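Local coordinates for protein LRIM1 (Anopheles gambiae, PDB 3O53) that regulates complement-like immunity in the mosquito as a heterodimeric complex with APL1C, of which this chain supplies the leucine-rich repeat domain of LRIM1, at residues D243-G248 with G292-E297. Numbering follows the deposited sequence.
Sequences DLRGNG and GAYCCE
Y294, on the strand 294-296, lays its ring against the backbone turn at L244 and R245, a buried contact between the loop after the last parallel strand of the repeat array, 241-243, and the cysteine-bearing hairpin of the C-terminal cap. L244 CB lies over one face of the ring, near its rim, 3.6 Å from Y294 CZ. The two side chains cross at about a right angle. At the far end of the ring Y294 OH takes a hydrogen bond from L244 N (3.0 Å, 156°), an acceptor for the amide of buried L244 just past strand 241-243. R245 CG sits at the ring edge, in its plane, 3.9 Å from Y294 CE1.

D243 and R245 brace the turn from within. D243 OD1 accepts from R245 N (3.1 Å), closing an Asx turn, and also from R245 NE, the two donors arriving from opposite faces of the carboxylate. With its chain bent at chi3 (-59°), R245 swings back to grip D243 side-on in a salt bridge, R245 NH2 2.9 Å from the syn lone pair side of D243 OD2. N247 ND2 donates to L244 O (3.0 Å) from above the carbonyl plane.

E281 joins both segments, OE1 to G246 N and OE2 to C295 N. Helices 251-259 and 262-276 also pack on Y294; disulfides link C296 to C251 at the start of helix 251-259 and C295 to C283 before strand 289-291. N247, the consensus repeat asparagine, hydrogen-bonds L221 O and L226 N of the preceding repeat; the whole is consistent with a C-terminal cap closing a leucine-rich repeat solenoid.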
ATOM      1  N   ASP A 243      15.620  -4.083  -7.527  1.00 26.93           N
ATOM      2  CA  ASP A 243      15.075  -4.627  -8.773  1.00 27.40           C
ATOM      3  C   ASP A 243      14.589  -3.525  -9.721  1.00 31.95           C
ATOM      4  O   ASP A 243      13.514  -2.954  -9.522  1.00 25.09           O
ATOM      5  CB  ASP A 243      13.920  -5.572  -8.442  1.00 24.04           C
ATOM      6  CG  ASP A 243      13.465  -6.391  -9.629  1.00 27.71           C
ATOM      7  OD1 ASP A 243      13.923  -6.116 -10.752  1.00 27.28           O
ATOM      8  OD2 ASP A 243      12.629  -7.307  -9.435  1.00 28.72           O
ATOM      9  N   LEU A 244      15.381  -3.255 -10.757  1.00 33.98           N
ATOM     10  CA  LEU A 244      15.029  -2.281 -11.789  1.00 31.83           C
ATOM     11  C   LEU A 244      14.874  -2.958 -13.141  1.00 32.08           C
ATOM     12  O   LEU A 244      15.080  -2.331 -14.180  1.00 30.74           O
ATOM     13  CB  LEU A 244      16.113  -1.212 -11.912  1.00 30.64           C
ATOM     14  CG  LEU A 244      16.474  -0.431 -10.661  1.00 33.99           C
ATOM     15  CD1 LEU A 244      17.451   0.679 -11.009  1.00 39.91           C
ATOM     16  CD2 LEU A 244      15.227   0.134  -9.999  1.00 30.48           C
ATOM     17  N   ARG A 245      14.554  -4.250 -13.132  1.00 26.88           N
ATOM     18  CA  ARG A 245      14.334  -4.982 -14.368  1.00 27.63           C
ATOM     19  C   ARG A 245      13.141  -4.395 -15.117  1.00 28.01           C
ATOM     20  O   ARG A 245      12.289  -3.763 -14.510  1.00 27.13           O
ATOM     21  CB  ARG A 245      14.052  -6.455 -14.069  1.00 29.35           C
ATOM     22  CG  ARG A 245      15.251  -7.253 -13.591  1.00 25.59           C
ATOM     23  CD  ARG A 245      14.816  -8.671 -13.308  1.00 27.94           C
ATOM     24  NE  ARG A 245      13.758  -8.692 -12.299  1.00 31.93           N
ATOM     25  CZ  ARG A 245      12.886  -9.679 -12.128  1.00 35.28           C
ATOM     26  NH1 ARG A 245      12.916 -10.755 -12.902  1.00 35.93           N
ATOM     27  NH2 ARG A 245      11.973  -9.584 -11.172  1.00 39.12           N
ATOM     28  N   GLY A 246      13.098  -4.597 -16.432  1.00 22.76           N
ATOM     29  CA  GLY A 246      11.924  -4.278 -17.224  1.00 25.89           C
ATOM     30  C   GLY A 246      11.740  -2.809 -17.585  1.00 24.58           C
ATOM     31  O   GLY A 246      10.639  -2.389 -17.915  1.00 27.88           O
ATOM     32  N   ASN A 247      12.804  -2.023 -17.520  1.00 28.72           N
ATOM     33  CA  ASN A 247      12.702  -0.606 -17.835  1.00 33.46           C
ATOM     34  C   ASN A 247      13.332  -0.286 -19.208  1.00 29.35           C
ATOM     35  O   ASN A 247      13.482  -1.177 -20.029  1.00 29.44           O
ATOM     36  CB  ASN A 247      13.303   0.199 -16.690  1.00 25.59           C
ATOM     37  CG  ASN A 247      12.389   0.215 -15.472  1.00 30.76           C
ATOM     38  OD1 ASN A 247      11.280   0.732 -15.544  1.00 27.85           O
ATOM     39  ND2 ASN A 247      12.840  -0.371 -14.362  1.00 25.88           N
ATOM     40  N   GLY A 248      13.673   0.972 -19.468  1.00 30.77           N
ATOM     41  CA  GLY A 248      14.275   1.344 -20.746  1.00 28.99           C
ATOM     42  C   GLY A 248      15.428   2.313 -20.563  1.00 26.54           C
ATOM     43  O   GLY A 248      15.418   3.410 -21.108  1.00 28.94           O
ATOM     44  N   GLY A 292      25.938  -3.527 -16.324  1.00 37.26           N
ATOM     45  CA  GLY A 292      25.683  -4.423 -15.224  1.00 33.46           C
ATOM     46  C   GLY A 292      24.522  -5.304 -15.621  1.00 32.31           C
ATOM     47  O   GLY A 292      24.389  -5.706 -16.777  1.00 33.82           O
ATOM     48  N   ALA A 293      23.643  -5.570 -14.673  1.00 30.62           N
ATOM     49  CA  ALA A 293      22.581  -6.530 -14.895  1.00 35.29           C
ATOM     50  C   ALA A 293      21.461  -6.005 -15.800  1.00 27.37           C
ATOM     51  O   ALA A 293      20.657  -6.788 -16.293  1.00 27.57           O
ATOM     52  CB  ALA A 293      22.015  -6.986 -13.562  1.00 35.04           C
ATOM     53  N   TYR A 294      21.394  -4.702 -16.035  1.00 26.52           N
ATOM     54  CA  TYR A 294      20.232  -4.166 -16.744  1.00 31.72           C
ATOM     55  C   TYR A 294      20.479  -3.826 -18.216  1.00 33.40           C
ATOM     56  O   TYR A 294      21.543  -3.357 -18.584  1.00 30.36           O
ATOM     57  CB  TYR A 294      19.702  -2.948 -16.006  1.00 31.30           C
ATOM     58  CG  TYR A 294      19.302  -3.253 -14.582  1.00 29.31           C
ATOM     59  CD1 TYR A 294      18.392  -4.267 -14.286  1.00 29.79           C
ATOM     60  CD2 TYR A 294      19.824  -2.515 -13.534  1.00 31.08           C
ATOM     61  CE1 TYR A 294      18.028  -4.538 -12.968  1.00 23.28           C
ATOM     62  CE2 TYR A 294      19.464  -2.768 -12.235  1.00 27.05           C
ATOM     63  CZ  TYR A 294      18.574  -3.771 -11.953  1.00 26.63           C
ATOM     64  OH  TYR A 294      18.239  -3.981 -10.635  1.00 33.86           O
ATOM     65  N   CYS A 295      19.479  -4.086 -19.048  1.00 26.67           N
ATOM     66  CA  CYS A 295      19.518  -3.701 -20.446  1.00 30.76           C
ATOM     67  C   CYS A 295      19.615  -2.195 -20.514  1.00 32.16           C
ATOM     68  O   CYS A 295      19.153  -1.498 -19.618  1.00 29.21           O
ATOM     69  CB  CYS A 295      18.249  -4.158 -21.170  1.00 29.85           C
ATOM     70  SG  CYS A 295      17.996  -5.960 -21.116  1.00 42.00           S
ATOM     71  N   CYS A 296      20.208  -1.684 -21.579  1.00 29.22           N
ATOM     72  CA  CYS A 296      20.237  -0.246 -21.768  1.00 38.19           C
ATOM     73  C   CYS A 296      20.504   0.101 -23.225  1.00 43.59           C
ATOM     74  O   CYS A 296      21.022  -0.718 -23.977  1.00 37.20           O
ATOM     75  CB  CYS A 296      21.286   0.390 -20.857  1.00 39.29           C
ATOM     76  SG  CYS A 296      22.976  -0.134 -21.183  1.00 39.43           S
ATOM     77  N   GLU A 297      20.127   1.318 -23.609  1.00 39.23           N
ATOM     78  CA  GLU A 297      20.314   1.805 -24.967  1.00 43.50           C
ATOM     79  C   GLU A 297      21.036   3.134 -24.872  1.00 48.67           C
ATOM     80  O   GLU A 297      20.863   3.868 -23.901  1.00 46.56           O
ATOM     81  CB  GLU A 297      18.957   1.985 -25.655  1.00 52.99           C
ATOM     82  CG  GLU A 297      19.026   2.558 -27.063  1.00 76.00           C
ATOM     83  CD  GLU A 297      19.273   1.496 -28.121  1.00 92.14           C
ATOM     84  OE1 GLU A 297      18.315   0.778 -28.480  1.00 97.57           O
ATOM     85  OE2 GLU A 297      20.419   1.389 -28.607  1.00 93.16           O
TER